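Local coordinates for protein xylulose kinase (Escherichia coli, PDB 2ITM) that catalyses the ATP-dependent phosphorylation of D-xylulose to D-xylulose 5-phosphate, and less efficiently that of 1-deoxy-D-xylulose, as a homodimeric FGGY-family kinase, at residues Tyr203-Leu212 with Ala223-Gly231; Leu253-Ser263 with Arg284-Ala295. All coordinates share one frame; numbering follows the deposited sequence.

Contact 1: residues Tyr203-Leu212 with Ala223-Gly231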
loop_
_atom_site.group_PDB
_atom_site.type_symbol
_atom_site.label_atom_id
_atom_site.label_comp_id
_atom_site.label_asym_id
_atom_site.label_seq_id
_atom_site.Cartn_x
_atom_site.Cartn_y
_atom_site.Cartn_z
ATOM N N TYR A 203 35.401 -9.907 -32.973
ATOM C CA TYR A 203 36.243 -8.740 -33.141
ATOM C C TYR A 203 36.156 -7.853 -31.910
ATOM O O TYR A 203 35.294 -8.035 -31.076
ATOM C CB TYR A 203 35.818 -7.951 -34.374
ATOM C CG TYR A 203 36.020 -8.643 -35.696
ATOM C CD1 TYR A 203 35.267 -9.741 -36.048
ATOM C CD2 TYR A 203 36.958 -8.187 -36.599
ATOM C CE1 TYR A 203 35.446 -10.369 -37.263
ATOM C CE2 TYR A 203 37.142 -8.799 -37.810
ATOM C CZ TYR A 203 36.388 -9.893 -38.143
ATOM O OH TYR A 203 36.578 -10.503 -39.350
ATOM N N GLU A 204 37.047 -6.882 -31.815
ATOM C CA GLU A 204 36.837 -5.743 -30.934
ATOM C C GLU A 204 35.909 -4.721 -31.572
ATOM O O GLU A 204 35.806 -4.652 -32.777
ATOM C CB GLU A 204 38.164 -5.112 -30.541
ATOM C CG GLU A 204 39.160 -6.071 -29.928
ATOM C CD GLU A 204 38.801 -6.492 -28.520
ATOM O OE1 GLU A 204 37.961 -5.849 -27.896
ATOM O OE2 GLU A 204 39.373 -7.473 -28.039
ATOM N N GLY A 205 35.216 -3.953 -30.749
ATOM C CA GLY A 205 34.182 -3.049 -31.216
ATOM C C GLY A 205 34.609 -2.131 -32.338
ATOM O O GLY A 205 33.820 -1.821 -33.212
ATOM N N SER A 206 35.869 -1.719 -32.307
ATOM C CA SER A 206 36.380 -0.650 -33.149
ATOM C C SER A 206 37.030 -1.165 -34.428
ATOM O O SER A 206 37.532 -0.394 -35.224
ATOM C CB SER A 206 37.375 0.203 -32.365
ATOM O OG SER A 206 38.239 -0.601 -31.598
ATOM N N GLU A 207 36.994 -2.476 -34.610
ATOM C CA GLU A 207 37.563 -3.141 -35.770
ATOM C C GLU A 207 36.539 -3.345 -36.894
ATOM O O GLU A 207 35.357 -3.490 -36.645
ATOM C CB GLU A 207 38.170 -4.481 -35.357
ATOM C CG GLU A 207 39.377 -4.363 -34.453
ATOM C CD GLU A 207 39.868 -5.697 -33.924
ATOM O OE1 GLU A 207 40.942 -5.721 -33.299
ATOM O OE2 GLU A 207 39.190 -6.715 -34.120
ATOM N N ILE A 208 37.025 -3.350 -38.127
ATOM C CA ILE A 208 36.190 -3.556 -39.302
ATOM C C ILE A 208 35.911 -5.034 -39.594
ATOM O O ILE A 208 36.800 -5.860 -39.588
ATOM C CB ILE A 208 36.821 -2.859 -40.515
ATOM C CG1 ILE A 208 36.997 -1.371 -40.236
ATOM C CG2 ILE A 208 36.021 -3.070 -41.764
ATOM C CD1 ILE A 208 37.347 -0.577 -41.431
ATOM N N THR A 209 34.649 -5.355 -39.813
ATOM C CA THR A 209 34.236 -6.729 -40.038
ATOM C C THR A 209 33.929 -7.004 -41.504
ATOM O O THR A 209 33.728 -8.134 -41.901
ATOM C CB THR A 209 33.021 -7.067 -39.188
ATOM O OG1 THR A 209 31.947 -6.198 -39.535
ATOM C CG2 THR A 209 33.288 -6.780 -37.752
ATOM N N GLY A 210 33.898 -5.947 -42.295
ATOM C CA GLY A 210 33.474 -6.031 -43.669
ATOM C C GLY A 210 32.994 -4.700 -44.185
ATOM O O GLY A 210 33.368 -3.654 -43.673
ATOM N N ALA A 211 32.157 -4.757 -45.211
ATOM C CA ALA A 211 31.607 -3.578 -45.832
ATOM C C ALA A 211 30.179 -3.832 -46.272
ATOM O O ALA A 211 29.769 -4.970 -46.412
ATOM C CB ALA A 211 32.443 -3.172 -46.997
ATOM N N LEU A 212 29.421 -2.764 -46.471
ATOM C CA LEU A 212 28.107 -2.885 -47.072
ATOM C C LEU A 212 28.190 -3.590 -48.403
ATOM O O LEU A 212 29.033 -3.287 -49.224
ATOM C CB LEU A 212 27.439 -1.532 -47.257
ATOM C CG LEU A 212 27.294 -0.580 -46.085
ATOM C CD1 LEU A 212 26.545 0.648 -46.524
ATOM C CD2 LEU A 212 26.629 -1.230 -44.909
ATOM N N ALA A 223 28.198 4.694 -50.421
ATOM C CA ALA A 223 29.307 3.832 -50.841
ATOM C C ALA A 223 29.328 2.503 -50.092
ATOM O O ALA A 223 28.751 2.393 -49.027
ATOM C CB ALA A 223 30.615 4.556 -50.669
ATOM N N THR A 224 29.999 1.505 -50.659
ATOM C CA THR A 224 30.193 0.231 -49.982
ATOM C C THR A 224 31.094 0.402 -48.778
ATOM O O THR A 224 32.195 -0.114 -48.732
ATOM C CB THR A 224 30.773 -0.836 -50.921
ATOM O OG1 THR A 224 31.987 -0.368 -51.509
ATOM C CG2 THR A 224 29.870 -1.072 -52.084
ATOM N N VAL A 225 30.590 1.142 -47.803
ATOM C CA VAL A 225 31.362 1.659 -46.689
ATOM C C VAL A 225 31.748 0.557 -45.696
ATOM O O VAL A 225 31.030 -0.412 -45.534
ATOM C CB VAL A 225 30.540 2.751 -45.984
ATOM C CG1 VAL A 225 30.313 2.443 -44.534
ATOM C CG2 VAL A 225 31.124 4.116 -46.212
ATOM N N PRO A 226 32.888 0.717 -45.029
ATOM C CA PRO A 226 33.343 -0.258 -44.039
ATOM C C PRO A 226 32.471 -0.289 -42.790
ATOM O O PRO A 226 31.990 0.743 -42.345
ATOM C CB PRO A 226 34.743 0.229 -43.686
ATOM C CG PRO A 226 34.978 1.433 -44.491
ATOM C CD PRO A 226 33.694 1.943 -44.973
ATOM N N VAL A 227 32.252 -1.477 -42.250
ATOM C CA VAL A 227 31.388 -1.653 -41.103
ATOM C C VAL A 227 32.168 -2.176 -39.911
ATOM O O VAL A 227 32.879 -3.151 -40.028
ATOM C CB VAL A 227 30.267 -2.641 -41.400
ATOM C CG1 VAL A 227 29.431 -2.882 -40.165
ATOM C CG2 VAL A 227 29.436 -2.187 -42.562
ATOM N N VAL A 228 32.020 -1.527 -38.768
ATOM C CA VAL A 228 32.671 -1.996 -37.559
ATOM C C VAL A 228 31.818 -2.980 -36.761
ATOM O O VAL A 228 30.627 -3.090 -36.973
ATOM C CB VAL A 228 33.174 -0.848 -36.666
ATOM C CG1 VAL A 228 34.106 0.077 -37.430
ATOM C CG2 VAL A 228 32.026 -0.096 -36.062
ATOM N N ALA A 229 32.455 -3.692 -35.846
ATOM C CA ALA A 229 31.784 -4.689 -35.027
ATOM C C ALA A 229 30.692 -4.114 -34.126
ATOM O O ALA A 229 29.694 -4.751 -33.889
ATOM C CB ALA A 229 32.786 -5.455 -34.215
ATOM N N GLY A 230 30.907 -2.908 -33.627
ATOM C CA GLY A 230 29.966 -2.268 -32.735
ATOM C C GLY A 230 30.059 -2.741 -31.297
ATOM O O GLY A 230 31.109 -3.140 -30.827
ATOM N N GLY A 231 28.928 -2.684 -30.610
ATOM C CA GLY A 231 28.801 -3.112 -29.220
ATOM C C GLY A 231 27.369 -3.492 -28.893
ATOM O O GLY A 231 26.437 -3.079 -29.570
#
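V227 bonds to two successive residues at the centre of this pairing. Its O accepts from T209 N, almost straight at hydrogen (171°), and V227 N donates to G210 O at 2.8 Å. L212 N to V225 O (3.0 Å) extends the antiparallel ladder on one flank, A229 N to E207 O (3.0 Å) on the other. Beyond that, G230 N reaches G205 O in the carbonyl plane, on a lone pair. I208 and P226 lie side by side, I208 CD1 resting 3.5 Å from P226 CB, while the side chains of L212 and V227 cross at about a right angle, L212 CD2 meeting V227 CG2 at 3.8 Å. The methyl CG2 of T209 sits over the centre of one face of the Y203 ring and also touches A229 CB at 3.8 Å.

The approach to the strand is shaped by a type I turn from E204 to E207, and E204 itself is salt-bridged to R182. R157 of helix 152-161 binds the carbonyl oxygens of V228 and A229, and helix 424-436 packs on I208 and V228. The geometry is that of an antiparallel edge pair, with 208-211 outermost in the mixed sheet of the N-terminal, actin-ATPase-like FGGY domain.

Contact 2: residues Leu253-Ser263 with Arg284-Ala295; sequences LGTSGVYFAVS and RWHLMSVMLSAA. With XUL (D-xylulose), chain C.
H286 and F260 meet as an offset stack, with centroids 4.0 Å apart and planes 21° from parallel. Followed outward, H286 CB lies 3.4 Å from A261 O and also touches F260 CZ. With chi1 at 84°, CG stands between the backbone N and the carbonyl carbon, and the imidazole is carried over the phenyl face: H286 CG is 3.3 Å from F260 CZ, ND1 faces the same atom, and CD2 and NE2 both come over F260 CE1. M288 CB lies at the edge of the imidazole, in its plane. The F260 ring also meets H279.

Beneath these rings runs a regular antiparallel ladder. Y259 N to S289 O (3.0 Å, 174° at hydrogen) and L287 N to A261 O (2.9 Å) are reciprocated by S289 N and A261 N, and S263 N to W285 O continues it. A water accepts from W285 N and donates to S263 O at that end. Y259 and M291 pack on the other face of the sheet, Y259 CB to M291 CG 3.9 Å, near helix 358-381.

On the face of F260 and H286, M288 bends at chi2 and chi3, which places M288 CE 3.4 Å from O2 of D-xylulose. The paired strands belong to the C-terminal FGGY domain, and their sheet contributes M288 to the D-xylulose pocket, where M77, H78 and D233 hydrogen-bond the sugar.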
loop_
_atom_site.group_PDB
_atom_site.type_symbol
_atom_site.label_atom_id
_atom_site.label_comp_id
_atom_site.label_asym_id
_atom_site.label_seq_id
_atom_site.Cartn_x
_atom_site.Cartn_y
_atom_site.Cartn_z
ATOM N N LEU A 253 19.869 7.633 -15.148
ATOM C CA LEU A 253 18.539 7.768 -14.606
ATOM C C LEU A 253 17.539 8.027 -15.724
ATOM O O LEU A 253 16.735 8.937 -15.652
ATOM C CB LEU A 253 18.508 8.881 -13.562
ATOM C CG LEU A 253 19.758 9.050 -12.697
ATOM C CD1 LEU A 253 19.844 10.432 -12.159
ATOM C CD2 LEU A 253 19.779 8.072 -11.576
ATOM N N GLY A 254 17.614 7.209 -16.758
ATOM C CA GLY A 254 16.753 7.348 -17.907
ATOM C C GLY A 254 15.544 6.451 -17.809
ATOM O O GLY A 254 15.156 6.036 -16.727
ATOM N N THR A 255 14.950 6.151 -18.951
ATOM C CA THR A 255 13.808 5.261 -19.002
ATOM C C THR A 255 14.252 3.847 -18.754
ATOM O O THR A 255 13.455 2.991 -18.403
ATOM C CB THR A 255 13.151 5.344 -20.367
ATOM O OG1 THR A 255 14.120 5.053 -21.377
ATOM C CG2 THR A 255 12.724 6.775 -20.672
ATOM N N SER A 256 15.537 3.603 -18.940
ATOM C CA SER A 256 16.118 2.354 -18.521
ATOM C C SER A 256 17.311 2.609 -17.635
ATOM O O SER A 256 18.259 3.249 -18.047
ATOM C CB SER A 256 16.522 1.531 -19.731
ATOM O OG SER A 256 17.877 1.739 -20.041
ATOM N N GLY A 257 17.252 2.120 -16.409
ATOM C CA GLY A 257 18.245 2.466 -15.422
ATOM C C GLY A 257 19.426 1.526 -15.469
ATOM O O GLY A 257 19.248 0.321 -15.480
ATOM N N VAL A 258 20.626 2.087 -15.495
ATOM C CA VAL A 258 21.847 1.298 -15.507
ATOM C C VAL A 258 22.941 1.969 -14.700
ATOM O O VAL A 258 23.068 3.176 -14.708
ATOM C CB VAL A 258 22.418 1.123 -16.937
ATOM C CG1 VAL A 258 23.326 -0.063 -16.990
ATOM C CG2 VAL A 258 21.336 1.008 -17.949
ATOM N N TYR A 259 23.751 1.172 -14.032
ATOM C CA TYR A 259 25.058 1.628 -13.594
ATOM C C TYR A 259 26.140 0.885 -14.344
ATOM O O TYR A 259 26.207 -0.330 -14.303
ATOM C CB TYR A 259 25.216 1.447 -12.084
ATOM C CG TYR A 259 26.456 2.064 -11.468
ATOM C CD1 TYR A 259 26.739 3.402 -11.611
ATOM C CD2 TYR A 259 27.331 1.298 -10.714
ATOM C CE1 TYR A 259 27.858 3.954 -11.046
ATOM C CE2 TYR A 259 28.454 1.845 -10.143
ATOM C CZ TYR A 259 28.711 3.177 -10.314
ATOM O OH TYR A 259 29.819 3.729 -9.749
ATOM N N PHE A 260 26.980 1.637 -15.036
ATOM C CA PHE A 260 27.995 1.081 -15.912
ATOM C C PHE A 260 29.350 1.617 -15.484
ATOM O O PHE A 260 29.542 2.819 -15.407
ATOM C CB PHE A 260 27.693 1.492 -17.355
ATOM C CG PHE A 260 28.549 0.827 -18.377
ATOM C CD1 PHE A 260 28.020 -0.098 -19.243
ATOM C CD2 PHE A 260 29.871 1.153 -18.503
ATOM C CE1 PHE A 260 28.799 -0.703 -20.190
ATOM C CE2 PHE A 260 30.659 0.552 -19.456
ATOM C CZ PHE A 260 30.120 -0.377 -20.292
ATOM N N ALA A 261 30.260 0.718 -15.165
ATOM C CA ALA A 261 31.579 1.106 -14.726
ATOM C C ALA A 261 32.657 0.287 -15.405
ATOM O O ALA A 261 32.637 -0.932 -15.359
ATOM C CB ALA A 261 31.690 0.991 -13.241
ATOM N N VAL A 262 33.597 0.971 -16.031
ATOM C CA VAL A 262 34.761 0.336 -16.612
ATOM C C VAL A 262 35.744 -0.100 -15.545
ATOM O O VAL A 262 36.102 0.672 -14.684
ATOM C CB VAL A 262 35.482 1.276 -17.563
ATOM C CG1 VAL A 262 36.715 0.633 -18.089
ATOM C CG2 VAL A 262 34.581 1.688 -18.683
ATOM N N SER A 263 36.170 -1.349 -15.622
ATOM C CA SER A 263 36.957 -1.965 -14.564
ATOM C C SER A 263 38.436 -1.986 -14.899
ATOM O O SER A 263 38.826 -1.776 -16.035
ATOM C CB SER A 263 36.473 -3.379 -14.261
ATOM O OG SER A 263 36.594 -4.233 -15.369
ATOM N N ARG A 284 39.522 -3.667 -22.849
ATOM C CA ARG A 284 38.647 -3.043 -21.889
ATOM C C ARG A 284 37.536 -3.969 -21.441
ATOM O O ARG A 284 37.008 -4.739 -22.225
ATOM C CB ARG A 284 38.049 -1.766 -22.457
ATOM C CG ARG A 284 38.969 -0.580 -22.477
ATOM C CD ARG A 284 39.558 -0.229 -21.143
ATOM N NE ARG A 284 40.989 -0.442 -21.168
ATOM C CZ ARG A 284 41.867 0.486 -21.457
ATOM N NH1 ARG A 284 41.465 1.703 -21.721
ATOM N NH2 ARG A 284 43.148 0.196 -21.478
ATOM N N TRP A 285 37.178 -3.846 -20.170
ATOM C CA TRP A 285 36.194 -4.688 -19.513
ATOM C C TRP A 285 35.311 -3.803 -18.631
ATOM O O TRP A 285 35.699 -2.713 -18.269
ATOM C CB TRP A 285 36.903 -5.699 -18.620
ATOM C CG TRP A 285 37.417 -6.895 -19.296
ATOM C CD1 TRP A 285 36.737 -8.019 -19.560
ATOM C CD2 TRP A 285 38.739 -7.104 -19.768
ATOM N NE1 TRP A 285 37.546 -8.933 -20.182
ATOM C CE2 TRP A 285 38.788 -8.384 -20.324
ATOM C CE3 TRP A 285 39.896 -6.331 -19.783
ATOM C CZ2 TRP A 285 39.934 -8.905 -20.881
ATOM C CZ3 TRP A 285 41.026 -6.848 -20.333
ATOM C CH2 TRP A 285 41.044 -8.124 -20.874
ATOM N N HIS A 286 34.137 -4.294 -18.266
ATOM C CA HIS A 286 33.194 -3.523 -17.470
ATOM C C HIS A 286 32.263 -4.339 -16.591
ATOM O O HIS A 286 31.998 -5.506 -16.849
ATOM C CB HIS A 286 32.387 -2.549 -18.326
ATOM C CG HIS A 286 31.185 -3.153 -18.979
ATOM N ND1 HIS A 286 31.197 -3.623 -20.269
ATOM C CD2 HIS A 286 29.927 -3.346 -18.525
ATOM C CE1 HIS A 286 30.002 -4.084 -20.579
ATOM N NE2 HIS A 286 29.215 -3.929 -19.536
ATOM N N LEU A 287 31.772 -3.697 -15.547
ATOM C CA LEU A 287 30.705 -4.235 -14.738
ATOM C C LEU A 287 29.438 -3.486 -15.077
ATOM O O LEU A 287 29.479 -2.350 -15.509
ATOM C CB LEU A 287 31.019 -4.073 -13.254
ATOM C CG LEU A 287 31.702 -5.218 -12.528
ATOM C CD1 LEU A 287 32.665 -5.914 -13.407
ATOM C CD2 LEU A 287 32.391 -4.723 -11.300
ATOM N N MET A 288 28.309 -4.135 -14.876
ATOM C CA MET A 288 27.037 -3.452 -14.989
ATOM C C MET A 288 25.954 -4.041 -14.100
ATOM O O MET A 288 25.993 -5.209 -13.742
ATOM C CB MET A 288 26.598 -3.325 -16.453
ATOM C CG MET A 288 25.634 -4.367 -16.939
ATOM S SD MET A 288 23.979 -4.138 -16.292
ATOM C CE MET A 288 23.019 -4.168 -17.778
ATOM N N SER A 289 25.005 -3.197 -13.735
ATOM C CA SER A 289 23.874 -3.609 -12.944
ATOM C C SER A 289 22.646 -2.841 -13.366
ATOM O O SER A 289 22.693 -1.633 -13.527
ATOM C CB SER A 289 24.156 -3.385 -11.467
ATOM O OG SER A 289 23.084 -3.826 -10.687
ATOM N N VAL A 290 21.551 -3.555 -13.555
ATOM C CA VAL A 290 20.277 -2.911 -13.753
ATOM C C VAL A 290 19.929 -2.089 -12.524
ATOM O O VAL A 290 20.114 -2.524 -11.403
ATOM C CB VAL A 290 19.165 -3.888 -14.107
ATOM C CG1 VAL A 290 17.879 -3.162 -14.333
ATOM C CG2 VAL A 290 19.523 -4.649 -15.337
ATOM N N MET A 291 19.456 -0.882 -12.757
ATOM C CA MET A 291 19.045 -0.007 -11.685
ATOM C C MET A 291 17.623 0.427 -11.902
ATOM O O MET A 291 17.085 0.267 -12.981
ATOM C CB MET A 291 19.958 1.199 -11.619
ATOM C CG MET A 291 21.412 0.837 -11.379
ATOM S SD MET A 291 21.724 0.173 -9.760
ATOM C CE MET A 291 22.437 1.568 -8.986
ATOM N N LEU A 292 17.013 0.982 -10.866
ATOM C CA LEU A 292 15.742 1.676 -10.997
ATOM C C LEU A 292 15.852 2.746 -12.076
ATOM O O LEU A 292 16.901 3.334 -12.277
ATOM C CB LEU A 292 15.264 2.263 -9.665
ATOM C CG LEU A 292 14.831 1.298 -8.572
ATOM C CD1 LEU A 292 15.071 1.894 -7.227
ATOM C CD2 LEU A 292 13.397 0.865 -8.712
ATOM N N SER A 293 14.744 2.976 -12.762
ATOM C CA SER A 293 14.599 4.129 -13.624
ATOM C C SER A 293 14.180 5.321 -12.782
ATOM O O SER A 293 13.009 5.564 -12.597
ATOM C CB SER A 293 13.556 3.868 -14.706
ATOM O OG SER A 293 13.791 2.638 -15.347
ATOM N N ALA A 294 15.161 6.055 -12.277
ATOM C CA ALA A 294 14.913 7.204 -11.420
ATOM C C ALA A 294 14.015 8.177 -12.152
ATOM O O ALA A 294 13.272 8.938 -11.546
ATOM C CB ALA A 294 16.194 7.860 -11.086
ATOM N N ALA A 295 14.099 8.144 -13.475
ATOM C CA ALA A 295 13.241 8.928 -14.342
ATOM C C ALA A 295 11.797 8.462 -14.217
ATOM O O ALA A 295 10.909 9.234 -13.892
ATOM C CB ALA A 295 13.706 8.846 -15.771
HETATM C C1 XUL C . 21.402 -7.047 -19.811
HETATM C C2 XUL C . 20.994 -5.623 -20.150
HETATM C C3 XUL C . 20.990 -5.208 -21.579
HETATM C C4 XUL C . 19.544 -4.961 -21.920
HETATM C C5 XUL C . 19.285 -4.930 -23.412
HETATM O O1 XUL C . 22.798 -7.163 -19.716
HETATM O O2 XUL C . 20.118 -4.938 -19.282
HETATM O O3 XUL C . 21.404 -6.327 -22.308
HETATM O O4 XUL C . 18.856 -6.033 -21.338
HETATM O O5 XUL C . 20.476 -5.196 -24.082
HETATM O O HOH W 1 39.035 -2.380 -18.983
#

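From the N terminus, the chain first closes contact 1, where 203-212 and 223-231 are joined through a short connection containing helix 214-220. Strand 226-232 then leads into helix 233-241, which bears D233 and N234, before the second sheet begins. Contact 2 closes later, its connection of 20 residues including strand 275-278, the edge strand beside 285-291. The two are in series, neither nested nor crossed. The centres of contact 1 and contact 2 lie about 26 Å apart. Contact 1 ties the edge of the N-terminal sheet, contact 2 strands of the C-terminal one. Helix 233-241 connects the two: it follows strand 226-232 of contact 1 and packs against V258, F260 and M288 of contact 2.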